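Local coordinates for protein putative amidohydrolase (Unidentified, PDB 3FEQ) that probably acts as a zinc-dependent prolidase of the amidohydrolase superfamily, hydrolysing dipeptides that end in proline, at residues D63-V68 / Y227-A232; T187-M192 / R215-E220; F269-L274 / A357-M362. All coordinates share one frame; numbering follows the deposited sequence.

Contact 1 of 3, residues D63-V68 / Y227-A232. With ZN (zinc ion), chain U; ZN (zinc ion), chain V.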
ATOM      1  N   ASP C  63      -4.176 -28.959  33.114  1.00 33.15           N
ATOM      2  CA  ASP C  63      -3.512 -29.491  31.927  1.00 34.95           C
ATOM      3  C   ASP C  63      -2.667 -28.417  31.257  1.00 40.93           C
ATOM      4  O   ASP C  63      -3.185 -27.367  30.858  1.00 45.02           O
ATOM      5  CB  ASP C  63      -4.543 -30.010  30.937  1.00 28.78           C
ATOM      6  CG  ASP C  63      -3.930 -30.849  29.853  1.00 36.86           C
ATOM      7  OD1 ASP C  63      -2.781 -30.561  29.435  1.00 47.48           O
ATOM      8  OD2 ASP C  63      -4.611 -31.805  29.420  1.00 31.34           O
ATOM      9  N   CYS C  64      -1.378 -28.696  31.098  1.00 25.69           N
ATOM     10  CA  CYS C  64      -0.434 -27.653  30.757  1.00 31.62           C
ATOM     11  C   CYS C  64      -0.178 -27.540  29.273  1.00 34.90           C
ATOM     12  O   CYS C  64       0.637 -26.717  28.856  1.00 41.15           O
ATOM     13  CB  CYS C  64       0.902 -27.894  31.454  1.00 43.55           C
ATOM     14  SG  CYS C  64       0.819 -27.800  33.218  1.00 37.68           S
ATOM     15  N   HIS C  65      -0.825 -28.397  28.485  1.00 31.38           N
ATOM     16  CA  HIS C  65      -0.764 -28.285  27.029  1.00 31.48           C
ATOM     17  C   HIS C  65      -2.050 -28.795  26.369  1.00 34.77           C
ATOM     18  O   HIS C  65      -2.201 -29.984  26.126  1.00 40.34           O
ATOM     19  CB  HIS C  65       0.467 -29.033  26.498  1.00 17.06           C
ATOM     20  CG  HIS C  65       0.903 -28.614  25.128  1.00 24.48           C
ATOM     21  ND1 HIS C  65       2.076 -27.931  24.893  1.00 37.69           N
ATOM     22  CD2 HIS C  65       0.332 -28.807  23.915  1.00 35.49           C
ATOM     23  CE1 HIS C  65       2.205 -27.715  23.593  1.00 50.43           C
ATOM     24  NE2 HIS C  65       1.155 -28.232  22.976  1.00 25.83           N
ATOM     25  N   VAL C  66      -2.980 -27.889  26.086  1.00 38.48           N
ATOM     26  CA  VAL C  66      -4.138 -28.209  25.237  1.00 37.46           C
ATOM     27  C   VAL C  66      -4.260 -27.255  24.050  1.00 34.64           C
ATOM     28  O   VAL C  66      -3.702 -26.160  24.069  1.00 35.07           O
ATOM     29  CB  VAL C  66      -5.457 -28.140  26.019  1.00 25.79           C
ATOM     30  CG1 VAL C  66      -5.498 -29.194  27.094  1.00 30.83           C
ATOM     31  CG2 VAL C  66      -5.638 -26.780  26.607  1.00 25.13           C
ATOM     32  N   HIS C  67      -4.984 -27.682  23.020  1.00 32.24           N
ATOM     33  CA  HIS C  67      -5.502 -26.768  22.011  1.00 28.61           C
ATOM     34  C   HIS C  67      -7.013 -26.894  22.020  1.00 31.56           C
ATOM     35  O   HIS C  67      -7.593 -27.736  21.338  1.00 28.05           O
ATOM     36  CB  HIS C  67      -4.925 -27.055  20.621  1.00 28.91           C
ATOM     37  CG  HIS C  67      -3.431 -27.014  20.565  1.00 41.72           C
ATOM     38  ND1 HIS C  67      -2.726 -25.875  20.242  1.00 43.99           N
ATOM     39  CD2 HIS C  67      -2.503 -27.966  20.829  1.00 44.41           C
ATOM     40  CE1 HIS C  67      -1.431 -26.124  20.312  1.00 38.97           C
ATOM     41  NE2 HIS C  67      -1.268 -27.385  20.671  1.00 39.26           N
ATOM     42  N   VAL C  68      -7.634 -26.077  22.857  1.00 37.91           N
ATOM     43  CA  VAL C  68      -9.074 -26.052  23.030  1.00 35.28           C
ATOM     44  C   VAL C  68      -9.810 -25.841  21.727  1.00 37.53           C
ATOM     45  O   VAL C  68     -10.901 -26.352  21.553  1.00 45.46           O
ATOM     46  CB  VAL C  68      -9.445 -24.907  23.936  1.00 39.53           C
ATOM     47  CG1 VAL C  68     -10.941 -24.689  23.922  1.00 47.96           C
ATOM     48  CG2 VAL C  68      -8.902 -25.155  25.332  1.00 36.86           C
ATOM     49  N   TYR C 227       6.422 -15.731  31.043  1.00 14.88           N
ATOM     50  CA  TYR C 227       7.467 -16.585  30.511  1.00 18.76           C
ATOM     51  C   TYR C 227       7.105 -17.092  29.099  1.00 27.05           C
ATOM     52  O   TYR C 227       5.982 -16.939  28.630  1.00 36.81           O
ATOM     53  CB  TYR C 227       7.648 -17.795  31.440  1.00 25.22           C
ATOM     54  CG  TYR C 227       6.392 -18.635  31.550  1.00 22.78           C
ATOM     55  CD1 TYR C 227       6.195 -19.737  30.737  1.00 24.64           C
ATOM     56  CD2 TYR C 227       5.369 -18.278  32.410  1.00 18.43           C
ATOM     57  CE1 TYR C 227       5.027 -20.490  30.803  1.00  2.93           C
ATOM     58  CE2 TYR C 227       4.201 -19.027  32.474  1.00 32.23           C
ATOM     59  CZ  TYR C 227       4.035 -20.125  31.657  1.00 20.40           C
ATOM     60  OH  TYR C 227       2.870 -20.859  31.716  1.00 26.11           O
ATOM     61  N   VAL C 228       8.057 -17.754  28.461  1.00 27.44           N
ATOM     62  CA  VAL C 228       7.865 -18.376  27.167  1.00 24.11           C
ATOM     63  C   VAL C 228       7.821 -19.894  27.331  1.00 32.12           C
ATOM     64  O   VAL C 228       8.682 -20.480  27.985  1.00 28.92           O
ATOM     65  CB  VAL C 228       9.053 -18.050  26.249  1.00 18.11           C
ATOM     66  CG1 VAL C 228       9.088 -18.972  25.050  1.00 25.00           C
ATOM     67  CG2 VAL C 228       9.002 -16.629  25.825  1.00 27.81           C
ATOM     68  N   MET C 229       6.808 -20.526  26.750  1.00 35.13           N
ATOM     69  CA  MET C 229       6.803 -21.976  26.569  1.00 30.18           C
ATOM     70  C   MET C 229       7.226 -22.278  25.141  1.00 32.09           C
ATOM     71  O   MET C 229       6.970 -21.484  24.243  1.00 47.19           O
ATOM     72  CB  MET C 229       5.419 -22.574  26.868  1.00 29.82           C
ATOM     73  CG  MET C 229       4.233 -21.919  26.155  1.00 29.41           C
ATOM     74  SD  MET C 229       2.659 -22.502  26.813  1.00 16.37           S
ATOM     75  CE  MET C 229       2.674 -24.116  26.073  1.00  8.35           C
ATOM     76  N   ALA C 230       7.871 -23.417  24.923  1.00 22.78           N
ATOM     77  CA  ALA C 230       8.569 -23.641  23.665  1.00 23.60           C
ATOM     78  C   ALA C 230       8.521 -25.087  23.208  1.00 27.99           C
ATOM     79  O   ALA C 230       8.848 -26.006  23.949  1.00 37.15           O
ATOM     80  CB  ALA C 230      10.007 -23.166  23.769  1.00 35.04           C
ATOM     81  N   HIS C 231       8.115 -25.279  21.966  1.00 36.13           N
ATOM     82  CA  HIS C 231       7.921 -26.607  21.424  1.00 37.91           C
ATOM     83  C   HIS C 231       9.260 -27.065  20.860  1.00 33.54           C
ATOM     84  O   HIS C 231       9.866 -26.370  20.044  1.00 35.34           O
ATOM     85  CB  HIS C 231       6.828 -26.555  20.351  1.00 33.01           C
ATOM     86  CG  HIS C 231       6.857 -27.700  19.390  1.00 42.14           C
ATOM     87  ND1 HIS C 231       5.884 -28.677  19.373  1.00 54.47           N
ATOM     88  CD2 HIS C 231       7.689 -27.980  18.361  1.00 37.52           C
ATOM     89  CE1 HIS C 231       6.141 -29.536  18.405  1.00 48.81           C
ATOM     90  NE2 HIS C 231       7.233 -29.136  17.776  1.00 48.39           N
ATOM     91  N   ALA C 232       9.742 -28.210  21.329  1.00 30.56           N
ATOM     92  CA  ALA C 232      11.068 -28.703  20.936  1.00 36.02           C
ATOM     93  C   ALA C 232      11.158 -30.192  21.169  1.00 34.46           C
ATOM     94  O   ALA C 232      10.676 -30.683  22.184  1.00 36.24           O
ATOM     95  CB  ALA C 232      12.189 -27.973  21.703  1.00 22.05           C
TER
HETATM   96 ZN    ZN U 425       0.864 -28.026  20.460  0.50 42.80          ZN
HETATM   97 ZN    ZN V 426       3.700 -28.407  20.005  0.50 38.19          ZN

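Contact 2 of 3, residues T187-M192 / R215-E220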
ATOM      1  N   THR C 187      -1.544 -14.944  28.670  1.00 27.02           N
ATOM      2  CA  THR C 187      -0.940 -15.114  29.996  1.00 29.81           C
ATOM      3  C   THR C 187       0.517 -15.583  29.894  1.00 34.21           C
ATOM      4  O   THR C 187       1.334 -15.283  30.760  1.00 31.00           O
ATOM      5  CB  THR C 187      -1.717 -16.121  30.870  1.00 26.43           C
ATOM      6  OG1 THR C 187      -2.037 -17.284  30.089  1.00 35.06           O
ATOM      7  CG2 THR C 187      -3.001 -15.500  31.414  1.00 24.62           C
ATOM      8  N   GLN C 188       0.820 -16.361  28.856  1.00 33.68           N
ATOM      9  CA  GLN C 188       2.204 -16.676  28.507  1.00 31.60           C
ATOM     10  C   GLN C 188       2.388 -16.688  26.988  1.00 31.12           C
ATOM     11  O   GLN C 188       1.416 -16.538  26.233  1.00 29.34           O
ATOM     12  CB  GLN C 188       2.665 -18.000  29.147  1.00 17.65           C
ATOM     13  CG  GLN C 188       1.988 -19.225  28.606  1.00 21.84           C
ATOM     14  CD  GLN C 188       0.529 -19.325  29.024  1.00 30.32           C
ATOM     15  OE1 GLN C 188       0.185 -19.021  30.162  1.00 18.92           O
ATOM     16  NE2 GLN C 188      -0.333 -19.758  28.101  1.00 26.29           N
ATOM     17  N   ILE C 189       3.628 -16.856  26.542  1.00 22.10           N
ATOM     18  CA  ILE C 189       3.912 -16.841  25.117  1.00 19.16           C
ATOM     19  C   ILE C 189       4.379 -18.199  24.663  1.00 23.15           C
ATOM     20  O   ILE C 189       5.250 -18.770  25.303  1.00 33.12           O
ATOM     21  CB  ILE C 189       4.989 -15.819  24.780  1.00 20.99           C
ATOM     22  CG1 ILE C 189       4.536 -14.396  25.163  1.00 16.02           C
ATOM     23  CG2 ILE C 189       5.351 -15.918  23.311  1.00 22.15           C
ATOM     24  CD1 ILE C 189       3.294 -13.908  24.401  1.00 28.95           C
ATOM     25  N   LYS C 190       3.771 -18.722  23.591  1.00 25.15           N
ATOM     26  CA  LYS C 190       4.142 -20.012  23.001  1.00 22.08           C
ATOM     27  C   LYS C 190       4.877 -19.767  21.698  1.00 32.40           C
ATOM     28  O   LYS C 190       4.469 -18.920  20.906  1.00 51.41           O
ATOM     29  CB  LYS C 190       2.894 -20.873  22.741  1.00 32.87           C
ATOM     30  CG  LYS C 190       3.057 -22.013  21.685  1.00 33.93           C
ATOM     31  CD  LYS C 190       3.113 -23.427  22.299  1.00 30.09           C
ATOM     32  CE  LYS C 190       3.637 -24.483  21.307  1.00 36.75           C
ATOM     33  NZ  LYS C 190       2.648 -25.572  20.982  1.00 26.02           N
ATOM     34  N   ILE C 191       5.983 -20.481  21.494  1.00 35.39           N
ATOM     35  CA  ILE C 191       6.735 -20.441  20.239  1.00 24.69           C
ATOM     36  C   ILE C 191       7.066 -21.867  19.785  1.00 31.76           C
ATOM     37  O   ILE C 191       7.090 -22.803  20.588  1.00 36.12           O
ATOM     38  CB  ILE C 191       8.052 -19.615  20.373  1.00 30.85           C
ATOM     39  CG1 ILE C 191       9.136 -20.397  21.127  1.00 18.41           C
ATOM     40  CG2 ILE C 191       7.803 -18.286  21.079  1.00 29.32           C
ATOM     41  CD1 ILE C 191      10.506 -19.726  21.075  1.00 14.39           C
ATOM     42  N   MET C 192       7.308 -22.026  18.492  1.00 30.62           N
ATOM     43  CA  MET C 192       7.848 -23.261  17.970  1.00 30.76           C
ATOM     44  C   MET C 192       9.367 -23.115  17.775  1.00 32.78           C
ATOM     45  O   MET C 192       9.814 -22.310  16.963  1.00 40.47           O
ATOM     46  CB  MET C 192       7.158 -23.606  16.653  1.00 31.43           C
ATOM     47  CG  MET C 192       5.665 -23.291  16.625  1.00 36.29           C
ATOM     48  SD  MET C 192       4.699 -24.370  17.682  1.00 34.33           S
ATOM     49  CE  MET C 192       3.119 -24.373  16.808  1.00 36.46           C
ATOM     50  N   ARG C 215      15.617 -14.994  22.069  1.00 35.59           N
ATOM     51  CA  ARG C 215      15.993 -14.205  23.216  1.00 36.07           C
ATOM     52  C   ARG C 215      15.210 -12.889  23.276  1.00 26.39           C
ATOM     53  O   ARG C 215      14.794 -12.478  24.352  1.00 28.38           O
ATOM     54  CB  ARG C 215      17.499 -13.985  23.241  1.00 24.25           C
ATOM     55  CG  ARG C 215      18.068 -13.862  24.623  1.00 51.36           C
ATOM     56  CD  ARG C 215      19.547 -13.528  24.534  1.00 69.85           C
ATOM     57  NE  ARG C 215      20.176 -14.245  23.430  1.00 61.20           N
ATOM     58  CZ  ARG C 215      20.786 -15.420  23.547  1.00 66.31           C
ATOM     59  NH1 ARG C 215      20.882 -16.006  24.736  1.00 48.62           N
ATOM     60  NH2 ARG C 215      21.314 -16.002  22.475  1.00 69.38           N
ATOM     61  N   ALA C 216      14.935 -12.277  22.124  1.00 25.84           N
ATOM     62  CA  ALA C 216      14.036 -11.104  22.086  1.00 20.02           C
ATOM     63  C   ALA C 216      12.636 -11.439  22.620  1.00 14.02           C
ATOM     64  O   ALA C 216      12.107 -10.721  23.464  1.00 10.60           O
ATOM     65  CB  ALA C 216      13.965 -10.509  20.685  1.00 15.17           C
ATOM     66  N   ILE C 217      12.109 -12.591  22.202  1.00  6.56           N
ATOM     67  CA  ILE C 217      10.812 -13.131  22.654  1.00  9.46           C
ATOM     68  C   ILE C 217      10.734 -13.320  24.156  1.00 13.97           C
ATOM     69  O   ILE C 217       9.735 -12.968  24.790  1.00 25.36           O
ATOM     70  CB  ILE C 217      10.531 -14.522  21.999  1.00  9.82           C
ATOM     71  CG1 ILE C 217      10.310 -14.390  20.504  1.00 14.26           C
ATOM     72  CG2 ILE C 217       9.358 -15.223  22.637  1.00  6.30           C
ATOM     73  CD1 ILE C 217      10.469 -15.687  19.795  1.00 23.25           C
ATOM     74  N   VAL C 218      11.794 -13.893  24.718  1.00 28.30           N
ATOM     75  CA  VAL C 218      11.880 -14.171  26.149  1.00 24.07           C
ATOM     76  C   VAL C 218      11.857 -12.850  26.899  1.00 23.87           C
ATOM     77  O   VAL C 218      11.065 -12.669  27.811  1.00 32.86           O
ATOM     78  CB  VAL C 218      13.176 -14.966  26.478  1.00 30.89           C
ATOM     79  CG1 VAL C 218      13.487 -14.907  27.937  1.00 15.47           C
ATOM     80  CG2 VAL C 218      13.054 -16.427  26.038  1.00 27.68           C
ATOM     81  N   ASP C 219      12.670 -11.899  26.453  1.00 28.03           N
ATOM     82  CA  ASP C 219      12.723 -10.580  27.082  1.00 36.06           C
ATOM     83  C   ASP C 219      11.356  -9.910  27.133  1.00 32.24           C
ATOM     84  O   ASP C 219      10.918  -9.481  28.186  1.00 38.81           O
ATOM     85  CB  ASP C 219      13.726  -9.660  26.375  1.00 40.37           C
ATOM     86  CG  ASP C 219      15.168 -10.156  26.481  1.00 63.00           C
ATOM     87  OD1 ASP C 219      15.436 -11.089  27.272  1.00 69.19           O
ATOM     88  OD2 ASP C 219      16.040  -9.606  25.765  1.00 80.40           O
ATOM     89  N   GLU C 220      10.671  -9.844  26.000  1.00 38.39           N
ATOM     90  CA  GLU C 220       9.378  -9.176  25.946  1.00 36.13           C
ATOM     91  C   GLU C 220       8.351  -9.851  26.846  1.00 37.17           C
ATOM     92  O   GLU C 220       7.569  -9.184  27.539  1.00 30.85           O
ATOM     93  CB  GLU C 220       8.881  -9.117  24.518  1.00 36.72           C
ATOM     94  CG  GLU C 220       9.740  -8.250  23.639  1.00 53.50           C
ATOM     95  CD  GLU C 220       9.827  -6.827  24.148  1.00 61.47           C
ATOM     96  OE1 GLU C 220       8.763  -6.232  24.466  1.00 39.26           O
ATOM     97  OE2 GLU C 220      10.966  -6.318  24.232  1.00 65.98           O
TER

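Contact 3 of 3, residues F269-L274 / A357-M362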
ATOM      1  N   PHE C 269      11.069 -26.207  33.184  1.00 35.95           N
ATOM      2  CA  PHE C 269      10.136 -27.317  33.292  1.00 31.81           C
ATOM      3  C   PHE C 269      10.019 -28.072  31.966  1.00 36.92           C
ATOM      4  O   PHE C 269      10.512 -27.614  30.940  1.00 46.04           O
ATOM      5  CB  PHE C 269       8.762 -26.794  33.719  1.00 38.94           C
ATOM      6  CG  PHE C 269       8.776 -26.020  35.011  1.00 42.38           C
ATOM      7  CD1 PHE C 269       8.193 -26.545  36.153  1.00 36.70           C
ATOM      8  CD2 PHE C 269       9.372 -24.761  35.086  1.00 46.94           C
ATOM      9  CE1 PHE C 269       8.233 -25.843  37.345  1.00 40.06           C
ATOM     10  CE2 PHE C 269       9.405 -24.051  36.286  1.00 34.74           C
ATOM     11  CZ  PHE C 269       8.840 -24.592  37.409  1.00 36.68           C
ATOM     12  N   VAL C 270       9.387 -29.243  31.998  1.00 37.82           N
ATOM     13  CA  VAL C 270       9.006 -29.973  30.776  1.00 40.69           C
ATOM     14  C   VAL C 270       7.539 -30.363  30.847  1.00 38.12           C
ATOM     15  O   VAL C 270       7.021 -30.641  31.921  1.00 46.41           O
ATOM     16  CB  VAL C 270       9.786 -31.290  30.616  1.00 40.60           C
ATOM     17  CG1 VAL C 270       9.678 -31.806  29.194  1.00 27.76           C
ATOM     18  CG2 VAL C 270      11.220 -31.096  30.970  1.00 52.89           C
ATOM     19  N   VAL C 271       6.861 -30.383  29.709  1.00 31.75           N
ATOM     20  CA  VAL C 271       5.488 -30.875  29.672  1.00 30.87           C
ATOM     21  C   VAL C 271       5.414 -31.893  28.560  1.00 32.53           C
ATOM     22  O   VAL C 271       5.277 -31.535  27.399  1.00 42.05           O
ATOM     23  CB  VAL C 271       4.453 -29.741  29.433  1.00 20.02           C
ATOM     24  CG1 VAL C 271       3.080 -30.275  29.523  1.00 30.25           C
ATOM     25  CG2 VAL C 271       4.601 -28.647  30.456  1.00 23.32           C
ATOM     26  N   PRO C 272       5.659 -33.164  28.890  1.00 40.97           N
ATOM     27  CA  PRO C 272       5.494 -34.240  27.911  1.00 35.90           C
ATOM     28  C   PRO C 272       4.032 -34.380  27.544  1.00 40.11           C
ATOM     29  O   PRO C 272       3.169 -34.019  28.335  1.00 49.79           O
ATOM     30  CB  PRO C 272       5.955 -35.474  28.680  1.00 27.47           C
ATOM     31  CG  PRO C 272       6.884 -34.930  29.753  1.00 36.26           C
ATOM     32  CD  PRO C 272       6.231 -33.648  30.160  1.00 44.20           C
ATOM     33  N   THR C 273       3.742 -34.854  26.344  1.00 41.87           N
ATOM     34  CA  THR C 273       2.351 -35.027  25.939  1.00 47.14           C
ATOM     35  C   THR C 273       2.159 -36.390  25.313  1.00 53.06           C
ATOM     36  O   THR C 273       1.586 -36.503  24.228  1.00 53.23           O
ATOM     37  CB  THR C 273       1.893 -33.962  24.926  1.00 47.12           C
ATOM     38  OG1 THR C 273       2.761 -33.974  23.786  1.00 54.08           O
ATOM     39  CG2 THR C 273       1.892 -32.584  25.550  1.00 44.45           C
ATOM     40  N   LEU C 274       2.597 -37.423  26.028  1.00 50.84           N
ATOM     41  CA  LEU C 274       2.727 -38.763  25.464  1.00 46.33           C
ATOM     42  C   LEU C 274       1.441 -39.316  24.853  1.00 41.77           C
ATOM     43  O   LEU C 274       1.477 -39.948  23.799  1.00 45.73           O
ATOM     44  CB  LEU C 274       3.293 -39.720  26.506  1.00 44.40           C
ATOM     45  CG  LEU C 274       4.656 -39.281  27.057  1.00 55.18           C
ATOM     46  CD1 LEU C 274       5.266 -40.368  27.920  1.00 46.21           C
ATOM     47  CD2 LEU C 274       5.608 -38.899  25.934  1.00 52.82           C
ATOM     48  N   ALA C 357       0.597 -26.180  38.820  1.00 35.47           N
ATOM     49  CA  ALA C 357       0.251 -24.865  39.363  1.00 30.25           C
ATOM     50  C   ALA C 357       1.471 -23.968  39.478  1.00 38.58           C
ATOM     51  O   ALA C 357       1.368 -22.751  39.338  1.00 48.96           O
ATOM     52  CB  ALA C 357      -0.435 -24.994  40.676  1.00 31.48           C
ATOM     53  N   GLU C 358       2.634 -24.579  39.683  1.00 34.20           N
ATOM     54  CA  GLU C 358       3.897 -23.862  39.639  1.00 44.01           C
ATOM     55  C   GLU C 358       4.208 -23.374  38.230  1.00 41.49           C
ATOM     56  O   GLU C 358       4.708 -22.263  38.044  1.00 38.29           O
ATOM     57  CB  GLU C 358       5.032 -24.757  40.140  1.00 43.81           C
ATOM     58  CG  GLU C 358       6.322 -24.021  40.464  1.00 51.94           C
ATOM     59  CD  GLU C 358       7.435 -24.954  40.923  1.00 68.61           C
ATOM     60  OE1 GLU C 358       7.135 -26.055  41.448  1.00 79.82           O
ATOM     61  OE2 GLU C 358       8.619 -24.580  40.769  1.00 80.10           O
ATOM     62  N   ILE C 359       3.950 -24.232  37.247  1.00 39.59           N
ATOM     63  CA  ILE C 359       4.147 -23.881  35.852  1.00 31.91           C
ATOM     64  C   ILE C 359       3.320 -22.645  35.479  1.00 39.81           C
ATOM     65  O   ILE C 359       3.871 -21.661  34.968  1.00 38.89           O
ATOM     66  CB  ILE C 359       3.794 -25.056  34.944  1.00 36.86           C
ATOM     67  CG1 ILE C 359       4.904 -26.102  34.996  1.00 34.07           C
ATOM     68  CG2 ILE C 359       3.527 -24.593  33.505  1.00 35.44           C
ATOM     69  CD1 ILE C 359       4.585 -27.354  34.230  1.00 25.18           C
ATOM     70  N   VAL C 360       2.028 -22.661  35.816  1.00 26.41           N
ATOM     71  CA  VAL C 360       1.182 -21.506  35.572  1.00 29.75           C
ATOM     72  C   VAL C 360       1.310 -20.382  36.601  1.00 34.74           C
ATOM     73  O   VAL C 360       0.462 -19.482  36.607  1.00 32.78           O
ATOM     74  CB  VAL C 360      -0.318 -21.880  35.353  1.00 34.31           C
ATOM     75  CG1 VAL C 360      -0.465 -22.836  34.180  1.00 19.18           C
ATOM     76  CG2 VAL C 360      -0.935 -22.476  36.613  1.00 33.67           C
ATOM     77  N   ASN C 361       2.392 -20.402  37.403  1.00 32.66           N
ATOM     78  CA  ASN C 361       2.698 -19.377  38.439  1.00 31.71           C
ATOM     79  C   ASN C 361       1.608 -19.176  39.478  1.00 36.41           C
ATOM     80  O   ASN C 361       1.410 -18.063  39.957  1.00 45.23           O
ATOM     81  CB  ASN C 361       3.022 -18.006  37.827  1.00 30.75           C
ATOM     82  CG  ASN C 361       4.372 -17.965  37.154  1.00 45.57           C
ATOM     83  OD1 ASN C 361       5.400 -18.140  37.801  1.00 52.93           O
ATOM     84  ND2 ASN C 361       4.382 -17.667  35.856  1.00 46.92           N
ATOM     85  N   MET C 362       0.871 -20.233  39.785  1.00 38.78           N
ATOM     86  CA  MET C 362      -0.228 -20.128  40.727  1.00 42.56           C
ATOM     87  C   MET C 362       0.066 -20.976  41.957  1.00 43.29           C
ATOM     88  O   MET C 362      -0.845 -21.575  42.538  1.00 43.92           O
ATOM     89  CB  MET C 362      -1.538 -20.564  40.072  1.00 38.55           C
ATOM     90  CG  MET C 362      -2.140 -19.552  39.112  1.00 39.76           C
ATOM     91  SD  MET C 362      -2.835 -18.085  39.917  1.00 39.28           S
ATOM     92  CE  MET C 362      -4.510 -18.057  39.278  1.00 43.37           C
TER

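Contact 1 of 3, residues D63-V68 / Y227-A232
The binuclear zinc centre of the amidohydrolase TIM barrel is built partly from this contact, in which the end of strand 56-66, with its His-X-His sequence, faces strand 228-234 across the barrel. His-65 and Met-229 touch directly, while His-65 and His-67 bind one zinc and His-231 the neighbouring one. His-65 NE2 lies 2.5 Å from the first zinc, which sits at the edge of the imidazole and in its plane. His-67 completes the pair with NE2 at 2.2 Å from the same ion, and Asp-323 also binds there. The second zinc is held by His-231 through ND1, 2.3 Å away, together with His-251. Histidine suits these places because one ring nitrogen can bind metal while the other takes part in a hydrogen bond: ND1 of His-65 pairs with Glu-250, ND1 of His-67 with the carbonyl of Gly-109, and NE2 of His-231 with that of Gly-195. Such second-shell partners would restrain the rotation of each ring. The backbone turn is supported by a nearly straight bond (168°) from His-65 N to Asp-63 OD1 at 3.1 Å, forming an Asx turn where the chain turns its corner. Met-229 supplies the apolar part of the contact. Its CG lies between the backbone N and the carbonyl carbon (chi1 51°), and a bend at chi3 turns the methyl toward the imidazole, so that Met-229 CE lies 4.0 Å from His-65 ND1.

Contact 2 of 3, residues T187-M192 / R215-E220
This is plain hydrophobic packing between a barrel strand and the helix that follows it, within the beta-alpha-beta unit made of strand 189-192, helix 211-223 and strand 228-234. Ile-217, on the inner side of the helix, meets both Ile-189 and Ile-191, two residues apart on the strand and with CB directed toward the helix. The closest approaches are between gamma methyls: Ile-217 CG2 lies 4.1 Å from Ile-189 CG2 and 3.8 Å from Ile-191 CG2. The two approaches differ. Ile-189 passes Ile-217 at a slant, whereas Ile-191 and Ile-217 meet end-on, and Ile-191 CG2 also lies 3.9 Å from Ile-217 CD1. In Ile-191 the CG1 arm takes the place between backbone N and carbonyl carbon (chi1 76°), which puts CG2 opposite the carbonyl carbon and within touch of two Ile-217 carbons.

Beta-branched isoleucine fits a strand well, and on the helix the single CG2 methyl of Ile-217 meets both strand residues, while the CD1 end adds a second touch on Ile-191. Val-174 from helix 171-184 and Val-228 from the next strand also pack on Ile-217, while Ile-182 packs on Ile-189, extending the apolar layer. Between the two strand isoleucines, Lys-190 directs its CB away from the helix, on the side of the strand where its side chain touches Met-229 and His-231. At the helix, Glu-220 sends its end away from the strand and forms a salt bridge with Arg-179.

No hydrogen bond crosses between 187-192 and 215-220. Their attachment therefore rests on dispersion and the burial of methyl groups, which depend on fit more than on direction.

Contact 3 of 3, residues F269-L274 / A357-M362
Apolar packing carries most of this contact, with Ile-359 from the last turn of helix 354-359 lying against Phe-269 and Val-271 of strand 269-271. Ile-359 and Phe-269 lie alongside each other, running opposite ways, and the isoleucine CG1 comes 3.5 Å from Phe-269 CD1. Farther along the same arm, Ile-359 CD1 lies 4.0 Å from Val-271 CG2. In Ile-359, CG1 stands anti to the carbonyl carbon (chi1 -76°), and the extended arm carries CD1 to the valine. A long, branched residue thus serves both strand partners.

A polar approach accompanies this packing at the far end of the ring. Glu-358 OE2 comes to the edge of Phe-269, 3.4 Å from CZ, with ring and carboxylate planes 89° apart. The electropositive C-H rim suits a carboxylate oxygen, and the extended glutamate chain brings it there; the same oxygen has a long, weak ion pair with Lys-317.

Backbone hydrogen bonds finish the helix in a Schellman motif: Met-362 N bonds to Ala-357 O, and Asn-361 N bonds to Glu-358 O at 3.0 Å. Asn-361 adopts positive phi (57°), a conformation asparagine tolerates comparatively well. Arg-247 binds the carbonyls of Glu-358 and Ile-359. With Cys-64 of strand 56-66 packing on both Val-271 and Ile-359, the whole is a short helix packed against inward-facing residues of the TIM barrel.

In the fold
All three contacts are buried and belong to one TIM barrel, meeting the parallel sheet 189-192, 228-234, 248-254, 269-271 at different strands. The centres of contacts 1 and 3 lie about 6 and 7 Å from the chain centre; contact 2, at about 17 Å, is more peripheral. Contact 1 combines zinc ligation with methionine packing at the binuclear site, probably the active centre; contact 2 is purely aliphatic, and contact 3 adds a carboxylate at a ring edge. Contacts 1 and 2 use neighbouring strands, joined by probable hydrogen bonds from Met-229 N to Ile-189 O and from His-231 N to Ile-191 O. Contact 3 meets contact 1 through Cys-64 and Tyr-227, whereas contacts 2 and 3 do not touch.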